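Local structure of GTP-binding protein (Sulfolobus solfataricus P2, 2QTF) at residues S280-L285 against K293-T298; A5-K10 against Q49-D54. The protein hydrolyses GTP and associates with the 50S ribosomal subunit, with a possible role in protein synthesis or ribosome biogenesis. One frame throughout, in Å; residues are numbered along the deposited sequence.

Contact 1: S280-L285 against K293-T298. With CD (cadmium ion), chain D.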
loop_
_atom_site.group_PDB
_atom_site.type_symbol
_atom_site.label_atom_id
_atom_site.label_comp_id
_atom_site.label_asym_id
_atom_site.label_seq_id
_atom_site.Cartn_x
_atom_site.Cartn_y
_atom_site.Cartn_z
ATOM N N SER A 280 -11.945 -4.423 10.960
ATOM C CA SER A 280 -11.369 -3.116 10.449
ATOM C C SER A 280 -11.508 -2.955 8.970
ATOM O O SER A 280 -11.663 -1.846 8.510
ATOM C CB SER A 280 -9.818 -2.929 10.683
ATOM O OG SER A 280 -9.521 -3.380 12.005
ATOM N N SER A 281 -11.280 -4.036 8.191
ATOM C CA SER A 281 -11.382 -3.911 6.678
ATOM C C SER A 281 -12.722 -3.328 6.322
ATOM O O SER A 281 -12.833 -2.368 5.513
ATOM C CB SER A 281 -11.195 -5.282 5.994
ATOM O OG SER A 281 -9.902 -5.770 6.270
ATOM N N PHE A 282 -13.786 -3.909 6.890
ATOM C CA PHE A 282 -15.145 -3.400 6.554
ATOM C C PHE A 282 -15.491 -2.055 7.146
ATOM O O PHE A 282 -16.201 -1.250 6.523
ATOM C CB PHE A 282 -16.230 -4.485 6.935
ATOM C CG PHE A 282 -16.252 -5.689 5.968
ATOM C CD1 PHE A 282 -16.639 -5.489 4.632
ATOM C CD2 PHE A 282 -15.794 -6.928 6.367
ATOM C CE1 PHE A 282 -16.626 -6.550 3.687
ATOM C CE2 PHE A 282 -15.771 -7.999 5.432
ATOM C CZ PHE A 282 -16.230 -7.813 4.104
ATOM N N GLU A 283 -14.970 -1.798 8.357
ATOM C CA GLU A 283 -15.149 -0.467 8.954
ATOM C C GLU A 283 -14.558 0.597 8.047
ATOM O O GLU A 283 -15.231 1.536 7.735
ATOM C CB GLU A 283 -14.462 -0.428 10.322
ATOM C CG GLU A 283 -14.474 0.955 11.012
ATOM C CD GLU A 283 -13.678 0.813 12.309
ATOM O OE1 GLU A 283 -12.451 1.074 12.370
ATOM O OE2 GLU A 283 -14.292 0.336 13.259
ATOM N N ILE A 284 -13.306 0.425 7.589
ATOM C CA ILE A 284 -12.670 1.364 6.649
ATOM C C ILE A 284 -13.484 1.505 5.377
ATOM O O ILE A 284 -13.720 2.611 4.942
ATOM C CB ILE A 284 -11.213 0.914 6.321
ATOM C CG1 ILE A 284 -10.340 0.953 7.575
ATOM C CG2 ILE A 284 -10.623 1.815 5.270
ATOM C CD1 ILE A 284 -9.040 0.097 7.406
ATOM N N LEU A 285 -13.950 0.393 4.772
ATOM C CA LEU A 285 -14.686 0.487 3.507
ATOM C C LEU A 285 -15.972 1.278 3.718
ATOM O O LEU A 285 -16.294 2.156 2.907
ATOM C CB LEU A 285 -14.999 -0.900 2.930
ATOM C CG LEU A 285 -13.712 -1.662 2.471
ATOM C CD1 LEU A 285 -13.989 -3.104 2.175
ATOM C CD2 LEU A 285 -13.104 -0.962 1.241
ATOM N N LYS A 293 -21.479 -2.307 -3.385
ATOM C CA LYS A 293 -20.559 -2.941 -4.399
ATOM C C LYS A 293 -20.446 -4.415 -4.042
ATOM O O LYS A 293 -20.140 -4.727 -2.885
ATOM C CB LYS A 293 -19.159 -2.331 -4.363
ATOM C CG LYS A 293 -19.181 -0.965 -4.932
ATOM C CD LYS A 293 -17.803 -0.347 -5.169
ATOM C CE LYS A 293 -17.991 1.118 -5.677
ATOM N NZ LYS A 293 -18.714 1.235 -6.994
ATOM N N PRO A 294 -20.584 -5.325 -5.042
ATOM C CA PRO A 294 -20.289 -6.705 -4.658
ATOM C C PRO A 294 -18.857 -6.893 -4.183
ATOM O O PRO A 294 -17.930 -6.338 -4.813
ATOM C CB PRO A 294 -20.512 -7.510 -5.958
ATOM C CG PRO A 294 -21.378 -6.572 -6.855
ATOM C CD PRO A 294 -20.980 -5.176 -6.469
ATOM N N ILE A 295 -18.667 -7.677 -3.106
ATOM C CA ILE A 295 -17.294 -7.947 -2.626
ATOM C C ILE A 295 -17.009 -9.436 -2.613
ATOM O O ILE A 295 -17.785 -10.209 -1.996
ATOM C CB ILE A 295 -17.079 -7.327 -1.190
ATOM C CG1 ILE A 295 -17.155 -5.755 -1.308
ATOM C CG2 ILE A 295 -15.654 -7.753 -0.663
ATOM C CD1 ILE A 295 -16.798 -5.064 0.086
ATOM N N LEU A 296 -15.967 -9.877 -3.328
ATOM C CA LEU A 296 -15.540 -11.252 -3.300
ATOM C C LEU A 296 -14.415 -11.311 -2.285
ATOM O O LEU A 296 -13.375 -10.667 -2.480
ATOM C CB LEU A 296 -14.951 -11.611 -4.683
ATOM C CG LEU A 296 -14.274 -12.997 -4.838
ATOM C CD1 LEU A 296 -15.189 -14.179 -4.408
ATOM C CD2 LEU A 296 -13.762 -13.251 -6.369
ATOM N N VAL A 297 -14.532 -12.105 -1.241
ATOM C CA VAL A 297 -13.511 -12.134 -0.212
ATOM C C VAL A 297 -12.631 -13.310 -0.540
ATOM O O VAL A 297 -13.133 -14.446 -0.774
ATOM C CB VAL A 297 -14.107 -12.306 1.286
ATOM C CG1 VAL A 297 -12.951 -12.355 2.277
ATOM C CG2 VAL A 297 -15.161 -11.215 1.598
ATOM N N THR A 298 -11.309 -13.081 -0.592
ATOM C CA THR A 298 -10.452 -14.207 -0.824
ATOM C C THR A 298 -9.566 -14.421 0.409
ATOM O O THR A 298 -8.709 -13.602 0.713
ATOM C CB THR A 298 -9.555 -14.062 -2.093
ATOM O OG1 THR A 298 -8.675 -12.954 -1.927
ATOM C CG2 THR A 298 -10.375 -13.858 -3.365
HETATM CD CD CD D . -11.051 0.692 13.981
HETATM O O HOH W 1 -9.382 -0.317 12.504
HETATM O O HOH W 2 -9.237 0.121 15.818
#

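Contact 2: A5-K10 against Q49-D54. With ACT (acetate ion), chain I.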
loop_
_atom_site.group_PDB
_atom_site.type_symbol
_atom_site.label_atom_id
_atom_site.label_comp_id
_atom_site.label_asym_id
_atom_site.label_seq_id
_atom_site.Cartn_x
_atom_site.Cartn_y
_atom_site.Cartn_z
ATOM N N ALA A 5 18.380 -0.285 -0.142
ATOM C CA ALA A 5 18.936 -0.757 1.132
ATOM C C ALA A 5 17.926 -0.333 2.240
ATOM O O ALA A 5 17.628 0.870 2.335
ATOM C CB ALA A 5 20.350 -0.048 1.418
ATOM N N LEU A 6 17.414 -1.283 3.045
ATOM C CA LEU A 6 16.348 -0.961 4.045
ATOM C C LEU A 6 16.931 -1.065 5.472
ATOM O O LEU A 6 17.485 -2.094 5.822
ATOM C CB LEU A 6 15.156 -1.917 3.856
ATOM C CG LEU A 6 14.028 -1.888 4.906
ATOM C CD1 LEU A 6 13.331 -0.518 4.867
ATOM C CD2 LEU A 6 13.056 -3.130 4.634
ATOM N N PHE A 7 16.798 -0.015 6.273
ATOM C CA PHE A 7 17.005 -0.096 7.711
ATOM C C PHE A 7 15.710 -0.144 8.443
ATOM O O PHE A 7 14.863 0.786 8.299
ATOM C CB PHE A 7 17.786 1.154 8.190
ATOM C CG PHE A 7 19.180 1.175 7.687
ATOM C CD1 PHE A 7 20.235 0.879 8.550
ATOM C CD2 PHE A 7 19.446 1.358 6.319
ATOM C CE1 PHE A 7 21.536 0.881 8.065
ATOM C CE2 PHE A 7 20.749 1.324 5.817
ATOM C CZ PHE A 7 21.809 1.082 6.725
ATOM N N VAL A 8 15.535 -1.178 9.269
ATOM C CA VAL A 8 14.236 -1.432 9.921
ATOM C C VAL A 8 14.432 -2.310 11.182
ATOM O O VAL A 8 15.281 -3.201 11.152
ATOM C CB VAL A 8 13.229 -2.147 8.892
ATOM C CG1 VAL A 8 13.752 -3.493 8.432
ATOM C CG2 VAL A 8 11.816 -2.312 9.439
ATOM N N SER A 9 13.631 -2.117 12.219
ATOM C CA SER A 9 13.698 -3.004 13.425
ATOM C C SER A 9 13.142 -4.399 13.066
ATOM O O SER A 9 12.347 -4.558 12.078
ATOM C CB SER A 9 12.805 -2.397 14.493
ATOM O OG SER A 9 11.427 -2.590 14.095
ATOM N N LYS A 10 13.463 -5.449 13.850
ATOM C CA LYS A 10 12.965 -6.759 13.483
ATOM C C LYS A 10 11.473 -6.816 13.638
ATOM O O LYS A 10 10.827 -7.572 12.934
ATOM C CB LYS A 10 13.693 -7.906 14.243
ATOM C CG LYS A 10 15.017 -8.287 13.526
ATOM C CD LYS A 10 14.742 -9.443 12.546
ATOM C CE LYS A 10 15.782 -9.601 11.498
ATOM N NZ LYS A 10 15.337 -10.585 10.494
ATOM N N GLN A 49 28.727 5.501 3.234
ATOM C CA GLN A 49 29.728 5.578 2.140
ATOM C C GLN A 49 29.595 4.387 1.253
ATOM O O GLN A 49 29.708 4.504 0.018
ATOM C CB GLN A 49 31.223 5.680 2.608
ATOM C CG GLN A 49 31.492 6.895 3.494
ATOM C CD GLN A 49 31.009 8.177 2.916
ATOM O OE1 GLN A 49 31.288 8.497 1.764
ATOM N NE2 GLN A 49 30.243 8.941 3.694
ATOM N N GLN A 50 29.315 3.246 1.808
ATOM C CA GLN A 50 29.159 2.088 0.957
ATOM C C GLN A 50 27.970 2.262 0.025
ATOM O O GLN A 50 28.021 1.976 -1.187
ATOM C CB GLN A 50 28.836 0.819 1.802
ATOM C CG GLN A 50 30.003 0.089 2.284
ATOM C CD GLN A 50 29.685 -0.780 3.467
ATOM O OE1 GLN A 50 28.670 -1.449 3.482
ATOM N NE2 GLN A 50 30.558 -0.741 4.499
ATOM N N ILE A 51 26.852 2.648 0.609
ATOM C CA ILE A 51 25.585 2.894 -0.216
ATOM C C ILE A 51 25.755 4.004 -1.188
ATOM O O ILE A 51 25.381 3.831 -2.368
ATOM C CB ILE A 51 24.437 3.215 0.733
ATOM C CG1 ILE A 51 24.160 1.934 1.550
ATOM C CG2 ILE A 51 23.144 3.818 -0.047
ATOM C CD1 ILE A 51 23.405 2.209 2.883
ATOM N N LYS A 52 26.411 5.101 -0.801
ATOM C CA LYS A 52 26.705 6.189 -1.764
ATOM C C LYS A 52 27.385 5.635 -3.016
ATOM O O LYS A 52 27.043 6.025 -4.141
ATOM C CB LYS A 52 27.660 7.228 -1.123
ATOM C CG LYS A 52 28.191 8.311 -2.067
ATOM C CD LYS A 52 29.510 8.950 -1.474
ATOM C CE LYS A 52 29.273 9.814 -0.232
ATOM N NZ LYS A 52 30.552 10.604 0.268
ATOM N N ASN A 53 28.327 4.710 -2.846
ATOM C CA ASN A 53 29.208 4.281 -3.966
ATOM C C ASN A 53 28.784 2.996 -4.645
ATOM O O ASN A 53 29.485 2.485 -5.491
ATOM C CB ASN A 53 30.690 4.123 -3.461
ATOM C CG ASN A 53 31.342 5.472 -3.176
ATOM O OD1 ASN A 53 31.075 6.398 -3.894
ATOM N ND2 ASN A 53 32.046 5.609 -2.048
ATOM N N ASP A 54 27.683 2.417 -4.220
ATOM C CA ASP A 54 27.282 1.147 -4.701
ATOM C C ASP A 54 26.250 1.322 -5.843
ATOM O O ASP A 54 25.083 1.668 -5.633
ATOM C CB ASP A 54 26.747 0.269 -3.571
ATOM C CG ASP A 54 26.408 -1.165 -4.055
ATOM O OD1 ASP A 54 26.315 -1.441 -5.282
ATOM O OD2 ASP A 54 26.246 -1.999 -3.191
HETATM C C ACT I . 30.218 -3.024 6.847
HETATM O O ACT I . 30.498 -3.408 7.889
HETATM O OXT ACT I . 30.020 -1.627 6.600
HETATM C CH3 ACT I . 30.182 -4.302 6.152
#

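Contact 1: S280-L285 against K293-T298
A beta-alpha-beta unit of the G domain brings F282 and L285 of helix 271-288 against I295 and V297 of strand 295-300. The unit starts with strand 260-266, crosses over through the helix and returns in the parallel strand 295-300. Segment axes of helix 280-285 and strand 295-298 run close to antiparallel, at 154°. They stay 13.1 Å apart at closest approach, so side chains alone bridge the gap. I295 is the hub. Its CG1 branch lies anti to its own carbonyl carbon (chi1 -66°), and the extended chi2 of -174° carries CD1 out toward the helix. There CD1 meets two partners. F282 CE1 is 3.9 Å from I295 CD1, and the methyl sits at the ring edge, near the ring plane. L285 CD1 comes from the helix to meet I295 CD1 tip to tip at 4.0 Å. V297 CG2 adds a looser touch at the same ring, 4.4 Å from F282 CZ. The four side chains are buried, and the contact is wholly apolar. The solvent side of the helix differs: E283 is exposed, and its OE1 binds a cadmium ion at 2.2 Å. That ion also binds two waters, one of which is weakly hydrogen-bonded with S280 OG. The L285 side chain is about 7 Å from that of T233, a predicted GTP-binding residue, and the probable P-loop is also close by. L263 of strand 260-266 touches both F282 and I295. Strand 327-332 flanks strand 295-300 in the sheet, with I327 against F282 and V330 against V297.

Contact 2: A5-K10 against Q49-D54
I51 and A5 have the largest buried areas here, followed by F7. I51 sits near the end of helix 45-52, while A5 and F7 lie on strand 2-7. All three are buried, and the contact is apolar side-chain packing. This is the helix-on-sheet packing of a layered alpha/beta domain, far from the annotated sites. A single methyl, I51 CD1, makes both touches. With CG1 turned beside the backbone N (chi1 -66°) and the branch extended beyond it, CD1 reaches the strand. A5 CB points at the helix and lies 4.1 Å from I51 CD1. F7 CE2 is also 4.1 Å from I51 CD1. The methyl meets the rim of the F7 ring roughly level with it, not above a face. F7 sets out alongside the contact, but its ring extends toward the helix. A5 and F7 are two residues apart on the strand, so I51 CD1 is shared between side chains of the same sheet face. Polar groups lie farther round the helix. K52 NZ donates to Q49 OE1 at 2.7 Å, in the carbonyl plane and on a lone pair, with a C=O...N angle of 132°. K52 NZ also forms a salt bridge with E77 of helix 68-78. On the sheet side, strand 2-7 runs between the parallel strands 25-31 and 59-62. L60 of strand 59-62 touches both F7 and I51, and the F7 ring stacks with Y31 of strand 25-31. Helix 13-22 packs against L6, whose side chain leaves the opposite face of the strand.

In the fold
Contact 2 comes first along the chain and closes before contact 1 opens. Their centres are 37 Å apart, on opposite sides of the chain's centre, and their nearest atoms are about 21 Å apart. They share no helix, strand or sheet. Contact 2 packs helix 45-52 on the four-stranded parallel sheet of the N-terminal part. Contact 1 packs helix 271-288 on the six-stranded mixed sheet of the G domain. Helices 101-121 and 145-164 come between them in the chain. Each contact therefore belongs to the core of a separate helix-and-sheet unit. Contact 1 lies near the inferred GTP site, whereas contact 2 is away from the annotated sites.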